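Local coordinates for protein afamin (Homo sapiens, PDB 6FAK) that carries hydrophobic molecules such as vitamin E in body fluids and keeps lipidated Wnt proteins soluble and active, at residues L429-C440 with V450-L461. Sequence-based numbering, arbitrary orientation. Where two conformers were deposited one is given.
Sequences LGEKMVTAFTTC and VDNLADLVFGEL
Met433 lays its terminal methyl against the ring of Phe458, CE standing 3.4 Å from CZ and equally near CE2. Its chain leaves with CG anti to the backbone N (chi1 -177°) and then bends twice, which brings SD alongside the methyl of Ala454 and CE within reach of the Val457 branch. Phe458 also stacks with Phe489 of helix 485-490, which joins the contact to that helix. Val457 points toward the other helix and splits its methyls: CG1 meets Leu429 CD2 at 3.8 Å, while CG2 sits 3.7 Å from the backbone N of Met433. Beyond it the branches of Leu429 and Leu461 cross at about a right angle. Where the backbones run nearest, Ala436 offers only a methyl, its CB 3.8 Å from Leu453 CB; the axes of the two segments approach to 8.2 Å and run antiparallel at 172°. At the other end Val450 sends CG1 to CE1 of Phe437 at 3.6 Å and CG2 hard against CB of Cys440 at 3.4 Å, a tight fit beside the Cys440-Cys449 disulfide that ties this helical hairpin of the third albumin domain together. Leu453 CD1 rests on Cys440 SG, and the same leucine borders a pocket holding a polyether. On the partly exposed flank the extended Lys432 chain carries NZ to 3.2 Å from OE2 of Glu460, whose stronger partner is Lys200 of helix 177-209. A glutamine in place of Glu460 would probably leave Lys432 and Lys200 without their shared negative charge and weaken the tie to helix 177-209. No hydrogen bond crosses between the helices, so the hairpin relies on apolar packing, a covalent clasp at one end and an ion pair near the other.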
ATOM      1  N   LEU A 429      -5.534  10.192  -1.155  1.00 26.15           N
ATOM      2  CA  LEU A 429      -6.429   9.151  -1.663  1.00 25.86           C
ATOM      3  C   LEU A 429      -6.921   9.413  -3.087  1.00 25.90           C
ATOM      4  O   LEU A 429      -7.033   8.495  -3.910  1.00 25.39           O
ATOM      5  CB  LEU A 429      -7.632   8.994  -0.707  1.00 26.02           C
ATOM      6  CG  LEU A 429      -7.308   8.415   0.649  1.00 26.54           C
ATOM      7  CD1 LEU A 429      -8.529   8.473   1.590  1.00 27.11           C
ATOM      8  CD2 LEU A 429      -6.865   6.981   0.534  1.00 26.78           C
ATOM      9  N   GLY A 430      -7.244  10.676  -3.376  1.00 26.06           N
ATOM     10  CA  GLY A 430      -7.593  11.077  -4.704  1.00 27.10           C
ATOM     11  C   GLY A 430      -6.469  10.860  -5.717  1.00 28.08           C
ATOM     12  O   GLY A 430      -6.721  10.340  -6.822  1.00 28.16           O
ATOM     13  N   GLU A 431      -5.245  11.252  -5.366  0.52 28.88           N
ATOM     14  CA  GLU A 431      -4.092  11.037  -6.257  0.52 30.58           C
ATOM     15  C   GLU A 431      -3.856   9.558  -6.467  0.52 30.23           C
ATOM     16  O   GLU A 431      -3.707   9.119  -7.604  0.52 30.95           O
ATOM     17  CB  GLU A 431      -2.789  11.710  -5.762  0.52 32.02           C
ATOM     18  CG  GLU A 431      -2.435  13.004  -6.496  0.52 34.26           C
ATOM     19  CD  GLU A 431      -2.038  12.823  -7.974  0.52 35.05           C
ATOM     20  OE1 GLU A 431      -2.448  13.647  -8.805  0.52 36.29           O
ATOM     21  OE2 GLU A 431      -1.309  11.878  -8.318  0.52 36.93           O
ATOM     22  N   LYS A 432      -3.859   8.789  -5.386  1.00 30.34           N
ATOM     23  CA  LYS A 432      -3.742   7.350  -5.497  1.00 31.80           C
ATOM     24  C   LYS A 432      -4.856   6.732  -6.349  1.00 30.92           C
ATOM     25  O   LYS A 432      -4.591   5.859  -7.179  1.00 30.11           O
ATOM     26  CB  LYS A 432      -3.715   6.694  -4.125  1.00 34.59           C
ATOM     27  CG  LYS A 432      -2.409   6.962  -3.415  1.00 43.57           C
ATOM     28  CD  LYS A 432      -2.401   6.547  -1.942  1.00 48.88           C
ATOM     29  CE  LYS A 432      -1.185   7.156  -1.217  1.00 54.91           C
ATOM     30  NZ  LYS A 432      -1.253   7.052   0.276  1.00 57.74           N
ATOM     31  N   MET A 433      -6.092   7.187  -6.201  1.00 29.90           N
ATOM     32  CA  MET A 433      -7.157   6.639  -7.047  1.00 30.32           C
ATOM     33  C   MET A 433      -6.888   6.904  -8.547  1.00 30.20           C
ATOM     34  O   MET A 433      -7.004   5.996  -9.356  1.00 29.37           O
ATOM     35  CB  MET A 433      -8.510   7.164  -6.633  1.00 33.34           C
ATOM     36  CG  MET A 433      -9.678   6.599  -7.405  1.00 37.99           C
ATOM     37  SD  MET A 433      -9.862   4.810  -7.181  1.00 47.12           S
ATOM     38  CE  MET A 433     -10.696   4.768  -5.610  1.00 50.03           C
ATOM     39  N   VAL A 434      -6.473   8.125  -8.897  1.00 29.65           N
ATOM     40  CA  VAL A 434      -6.344   8.483 -10.292  1.00 30.57           C
ATOM     41  C   VAL A 434      -5.186   7.739 -10.960  1.00 30.89           C
ATOM     42  O   VAL A 434      -5.253   7.454 -12.137  1.00 30.35           O
ATOM     43  CB  VAL A 434      -6.361  10.014 -10.498  1.00 31.16           C
ATOM     44  CG1 VAL A 434      -5.029  10.657 -10.224  1.00 31.78           C
ATOM     45  CG2 VAL A 434      -6.844  10.321 -11.888  1.00 33.46           C
ATOM     46  N   THR A 435      -4.175   7.412 -10.174  1.00 32.48           N
ATOM     47  CA  THR A 435      -2.993   6.655 -10.625  1.00 34.98           C
ATOM     48  C   THR A 435      -3.295   5.267 -11.155  1.00 33.59           C
ATOM     49  O   THR A 435      -2.625   4.800 -12.068  1.00 36.65           O
ATOM     50  CB  THR A 435      -1.955   6.638  -9.502  1.00 37.71           C
ATOM     51  OG1 THR A 435      -1.586   7.995  -9.287  1.00 40.34           O
ATOM     52  CG2 THR A 435      -0.718   5.850  -9.877  1.00 38.36           C
ATOM     53  N   ALA A 436      -4.322   4.621 -10.623  1.00 31.55           N
ATOM     54  CA  ALA A 436      -4.828   3.404 -11.207  1.00 31.48           C
ATOM     55  C   ALA A 436      -5.166   3.604 -12.686  1.00 32.35           C
ATOM     56  O   ALA A 436      -4.877   2.724 -13.519  1.00 33.09           O
ATOM     57  CB  ALA A 436      -6.055   2.921 -10.476  1.00 30.54           C
ATOM     58  N   PHE A 437      -5.781   4.726 -13.017  1.00 30.96           N
ATOM     59  CA  PHE A 437      -6.197   4.991 -14.413  1.00 33.57           C
ATOM     60  C   PHE A 437      -5.106   5.454 -15.334  1.00 33.52           C
ATOM     61  O   PHE A 437      -5.040   4.986 -16.487  1.00 34.71           O
ATOM     62  CB  PHE A 437      -7.394   5.933 -14.437  1.00 35.35           C
ATOM     63  CG  PHE A 437      -8.520   5.380 -13.673  1.00 36.12           C
ATOM     64  CD1 PHE A 437      -9.310   4.425 -14.228  1.00 37.30           C
ATOM     65  CD2 PHE A 437      -8.695   5.706 -12.347  1.00 37.34           C
ATOM     66  CE1 PHE A 437     -10.314   3.836 -13.498  1.00 37.54           C
ATOM     67  CE2 PHE A 437      -9.696   5.114 -11.612  1.00 38.14           C
ATOM     68  CZ  PHE A 437     -10.496   4.163 -12.189  1.00 36.66           C
ATOM     69  N   THR A 438      -4.207   6.296 -14.829  1.00 34.14           N
ATOM     70  CA  THR A 438      -3.044   6.752 -15.609  1.00 34.68           C
ATOM     71  C   THR A 438      -2.041   5.639 -15.883  1.00 35.35           C
ATOM     72  O   THR A 438      -1.396   5.621 -16.912  1.00 36.35           O
ATOM     73  CB  THR A 438      -2.254   7.892 -14.912  1.00 36.88           C
ATOM     74  OG1 THR A 438      -1.710   7.413 -13.680  1.00 38.60           O
ATOM     75  CG2 THR A 438      -3.119   9.117 -14.635  1.00 39.25           C
ATOM     76  N   THR A 439      -1.881   4.731 -14.952  1.00 33.86           N
ATOM     77  CA  THR A 439      -1.025   3.596 -15.126  1.00 35.79           C
ATOM     78  C   THR A 439      -1.602   2.528 -16.089  1.00 38.74           C
ATOM     79  O   THR A 439      -0.829   1.925 -16.821  1.00 40.37           O
ATOM     80  CB  THR A 439      -0.787   2.932 -13.761  1.00 35.64           C
ATOM     81  OG1 THR A 439      -0.177   3.893 -12.891  1.00 36.74           O
ATOM     82  CG2 THR A 439       0.075   1.696 -13.866  1.00 36.04           C
ATOM     83  N   CYS A 440      -2.923   2.301 -16.070  1.00 35.42           N
ATOM     84  CA  CYS A 440      -3.519   1.087 -16.633  1.00 35.13           C
ATOM     85  C   CYS A 440      -4.429   1.259 -17.816  1.00 34.60           C
ATOM     86  O   CYS A 440      -4.678   0.277 -18.527  1.00 33.73           O
ATOM     87  CB  CYS A 440      -4.388   0.402 -15.564  1.00 33.62           C
ATOM     88  SG  CYS A 440      -3.577   0.012 -13.998  1.00 33.96           S
ATOM     89  N   VAL A 450      -6.341  -1.952 -13.400  1.00 28.37           N
ATOM     90  CA  VAL A 450      -7.142  -0.932 -12.768  1.00 28.04           C
ATOM     91  C   VAL A 450      -7.776  -1.449 -11.453  1.00 27.39           C
ATOM     92  O   VAL A 450      -7.737  -0.762 -10.420  1.00 26.62           O
ATOM     93  CB  VAL A 450      -8.269  -0.449 -13.705  1.00 28.98           C
ATOM     94  CG1 VAL A 450      -9.263   0.452 -12.977  1.00 29.05           C
ATOM     95  CG2 VAL A 450      -7.688   0.292 -14.905  1.00 29.72           C
ATOM     96  N   ASP A 451      -8.370  -2.630 -11.484  1.00 26.93           N
ATOM     97  CA  ASP A 451      -9.102  -3.089 -10.304  1.00 27.20           C
ATOM     98  C   ASP A 451      -8.103  -3.419  -9.184  1.00 26.85           C
ATOM     99  O   ASP A 451      -8.383  -3.132  -8.031  1.00 27.02           O
ATOM    100  CB  ASP A 451     -10.037  -4.238 -10.667  1.00 28.10           C
ATOM    101  CG  ASP A 451     -11.078  -4.552  -9.580  1.00 29.67           C
ATOM    102  OD1 ASP A 451     -11.727  -3.650  -9.013  1.00 33.65           O
ATOM    103  OD2 ASP A 451     -11.263  -5.730  -9.247  1.00 29.10           O
ATOM    104  N   ASN A 452      -6.934  -3.959  -9.533  1.00 26.08           N
ATOM    105  CA  ASN A 452      -5.872  -4.244  -8.569  1.00 26.13           C
ATOM    106  C   ASN A 452      -5.384  -2.949  -7.883  1.00 26.26           C
ATOM    107  O   ASN A 452      -5.253  -2.889  -6.650  1.00 26.04           O
ATOM    108  CB  ASN A 452      -4.683  -4.939  -9.241  1.00 26.36           C
ATOM    109  CG  ASN A 452      -4.869  -6.469  -9.407  1.00 26.17           C
ATOM    110  OD1 ASN A 452      -5.667  -7.111  -8.729  1.00 25.74           O
ATOM    111  ND2 ASN A 452      -4.089  -7.048 -10.321  1.00 26.18           N
ATOM    112  N   LEU A 453      -5.069  -1.939  -8.683  1.00 26.32           N
ATOM    113  CA  LEU A 453      -4.554  -0.690  -8.138  1.00 27.10           C
ATOM    114  C   LEU A 453      -5.602   0.138  -7.434  1.00 26.49           C
ATOM    115  O   LEU A 453      -5.299   0.729  -6.412  1.00 26.54           O
ATOM    116  CB  LEU A 453      -3.861   0.148  -9.195  1.00 27.87           C
ATOM    117  CG  LEU A 453      -2.526  -0.375  -9.721  1.00 30.00           C
ATOM    118  CD1 LEU A 453      -1.985   0.629 -10.725  1.00 30.01           C
ATOM    119  CD2 LEU A 453      -1.508  -0.572  -8.625  1.00 31.70           C
ATOM    120  N   ALA A 454      -6.822   0.183  -7.963  1.00 26.07           N
ATOM    121  CA  ALA A 454      -7.927   0.862  -7.271  1.00 26.02           C
ATOM    122  C   ALA A 454      -8.254   0.293  -5.902  1.00 26.49           C
ATOM    123  O   ALA A 454      -8.553   1.051  -4.956  1.00 25.68           O
ATOM    124  CB  ALA A 454      -9.199   0.850  -8.123  1.00 26.32           C
ATOM    125  N   ASP A 455      -8.164  -1.028  -5.770  1.00 26.90           N
ATOM    126  CA  ASP A 455      -8.457  -1.677  -4.510  1.00 27.75           C
ATOM    127  C   ASP A 455      -7.499  -1.280  -3.373  1.00 27.54           C
ATOM    128  O   ASP A 455      -7.891  -1.172  -2.195  1.00 26.48           O
ATOM    129  CB  ASP A 455      -8.431  -3.198  -4.685  1.00 29.98           C
ATOM    130  CG  ASP A 455      -9.369  -3.906  -3.714  1.00 33.94           C
ATOM    131  OD1 ASP A 455     -10.625  -3.782  -3.888  1.00 35.46           O
ATOM    132  OD2 ASP A 455      -8.848  -4.582  -2.788  1.00 36.69           O
ATOM    133  N   LEU A 456      -6.267  -0.988  -3.742  1.00 28.53           N
ATOM    134  CA  LEU A 456      -5.303  -0.523  -2.773  1.00 30.25           C
ATOM    135  C   LEU A 456      -5.652   0.789  -2.100  1.00 29.69           C
ATOM    136  O   LEU A 456      -5.173   1.059  -1.020  1.00 31.23           O
ATOM    137  CB  LEU A 456      -3.924  -0.365  -3.396  1.00 32.10           C
ATOM    138  CG  LEU A 456      -3.325  -1.584  -4.112  1.00 34.10           C
ATOM    139  CD1 LEU A 456      -1.956  -1.206  -4.696  1.00 36.36           C
ATOM    140  CD2 LEU A 456      -3.317  -2.806  -3.229  1.00 35.90           C
ATOM    141  N   VAL A 457      -6.393   1.631  -2.752  1.00 30.14           N
ATOM    142  CA  VAL A 457      -6.803   2.896  -2.133  1.00 33.69           C
ATOM    143  C   VAL A 457      -7.592   2.616  -0.842  1.00 37.19           C
ATOM    144  O   VAL A 457      -7.277   3.165   0.216  1.00 33.86           O
ATOM    145  CB  VAL A 457      -7.671   3.723  -3.107  1.00 36.63           C
ATOM    146  CG1 VAL A 457      -8.170   5.006  -2.456  1.00 39.48           C
ATOM    147  CG2 VAL A 457      -6.835   4.072  -4.337  1.00 36.98           C
ATOM    148  N   PHE A 458      -8.594   1.735  -0.923  1.00 38.78           N
ATOM    149  CA  PHE A 458      -9.486   1.504   0.238  1.00 41.22           C
ATOM    150  C   PHE A 458      -8.752   0.732   1.320  1.00 45.22           C
ATOM    151  O   PHE A 458      -9.070   0.865   2.520  1.00 47.53           O
ATOM    152  CB  PHE A 458     -10.878   0.975  -0.203  1.00 38.95           C
ATOM    153  CG  PHE A 458     -11.538   1.919  -1.193  1.00 40.41           C
ATOM    154  CD1 PHE A 458     -11.974   3.198  -0.778  1.00 42.13           C
ATOM    155  CD2 PHE A 458     -11.603   1.615  -2.546  1.00 43.71           C
ATOM    156  CE1 PHE A 458     -12.531   4.125  -1.683  1.00 43.45           C
ATOM    157  CE2 PHE A 458     -12.152   2.523  -3.462  1.00 43.57           C
ATOM    158  CZ  PHE A 458     -12.614   3.776  -3.036  1.00 44.94           C
ATOM    159  N   GLY A 459      -7.689   0.043   0.934  1.00 41.46           N
ATOM    160  CA  GLY A 459      -6.747  -0.503   1.921  1.00 44.82           C
ATOM    161  C   GLY A 459      -6.000   0.522   2.740  1.00 49.06           C
ATOM    162  O   GLY A 459      -5.805   0.343   3.935  1.00 60.80           O
ATOM    163  N   GLU A 460      -5.581   1.602   2.088  1.00 48.99           N
ATOM    164  CA  GLU A 460      -4.971   2.766   2.766  1.00 45.95           C
ATOM    165  C   GLU A 460      -5.980   3.445   3.720  1.00 40.08           C
ATOM    166  O   GLU A 460      -5.657   3.800   4.854  1.00 40.44           O
ATOM    167  CB  GLU A 460      -4.547   3.789   1.722  1.00 52.02           C
ATOM    168  CG  GLU A 460      -3.380   4.650   2.135  1.00 63.73           C
ATOM    169  CD  GLU A 460      -2.038   4.141   1.635  1.00 62.61           C
ATOM    170  OE1 GLU A 460      -1.973   3.362   0.651  1.00 59.18           O
ATOM    171  OE2 GLU A 460      -1.043   4.556   2.242  1.00 58.85           O
ATOM    172  N   LEU A 461      -7.190   3.652   3.211  1.00 33.69           N
ATOM    173  CA  LEU A 461      -8.271   4.283   3.935  1.00 32.68           C
ATOM    174  C   LEU A 461      -8.701   3.551   5.211  1.00 30.42           C
ATOM    175  O   LEU A 461      -8.989   4.152   6.217  1.00 28.66           O
ATOM    176  CB  LEU A 461      -9.507   4.352   3.010  1.00 35.14           C
ATOM    177  CG  LEU A 461     -10.806   5.031   3.458  1.00 39.47           C
ATOM    178  CD1 LEU A 461     -10.522   6.397   3.981  1.00 41.95           C
ATOM    179  CD2 LEU A 461     -11.735   5.176   2.260  1.00 48.31           C
TER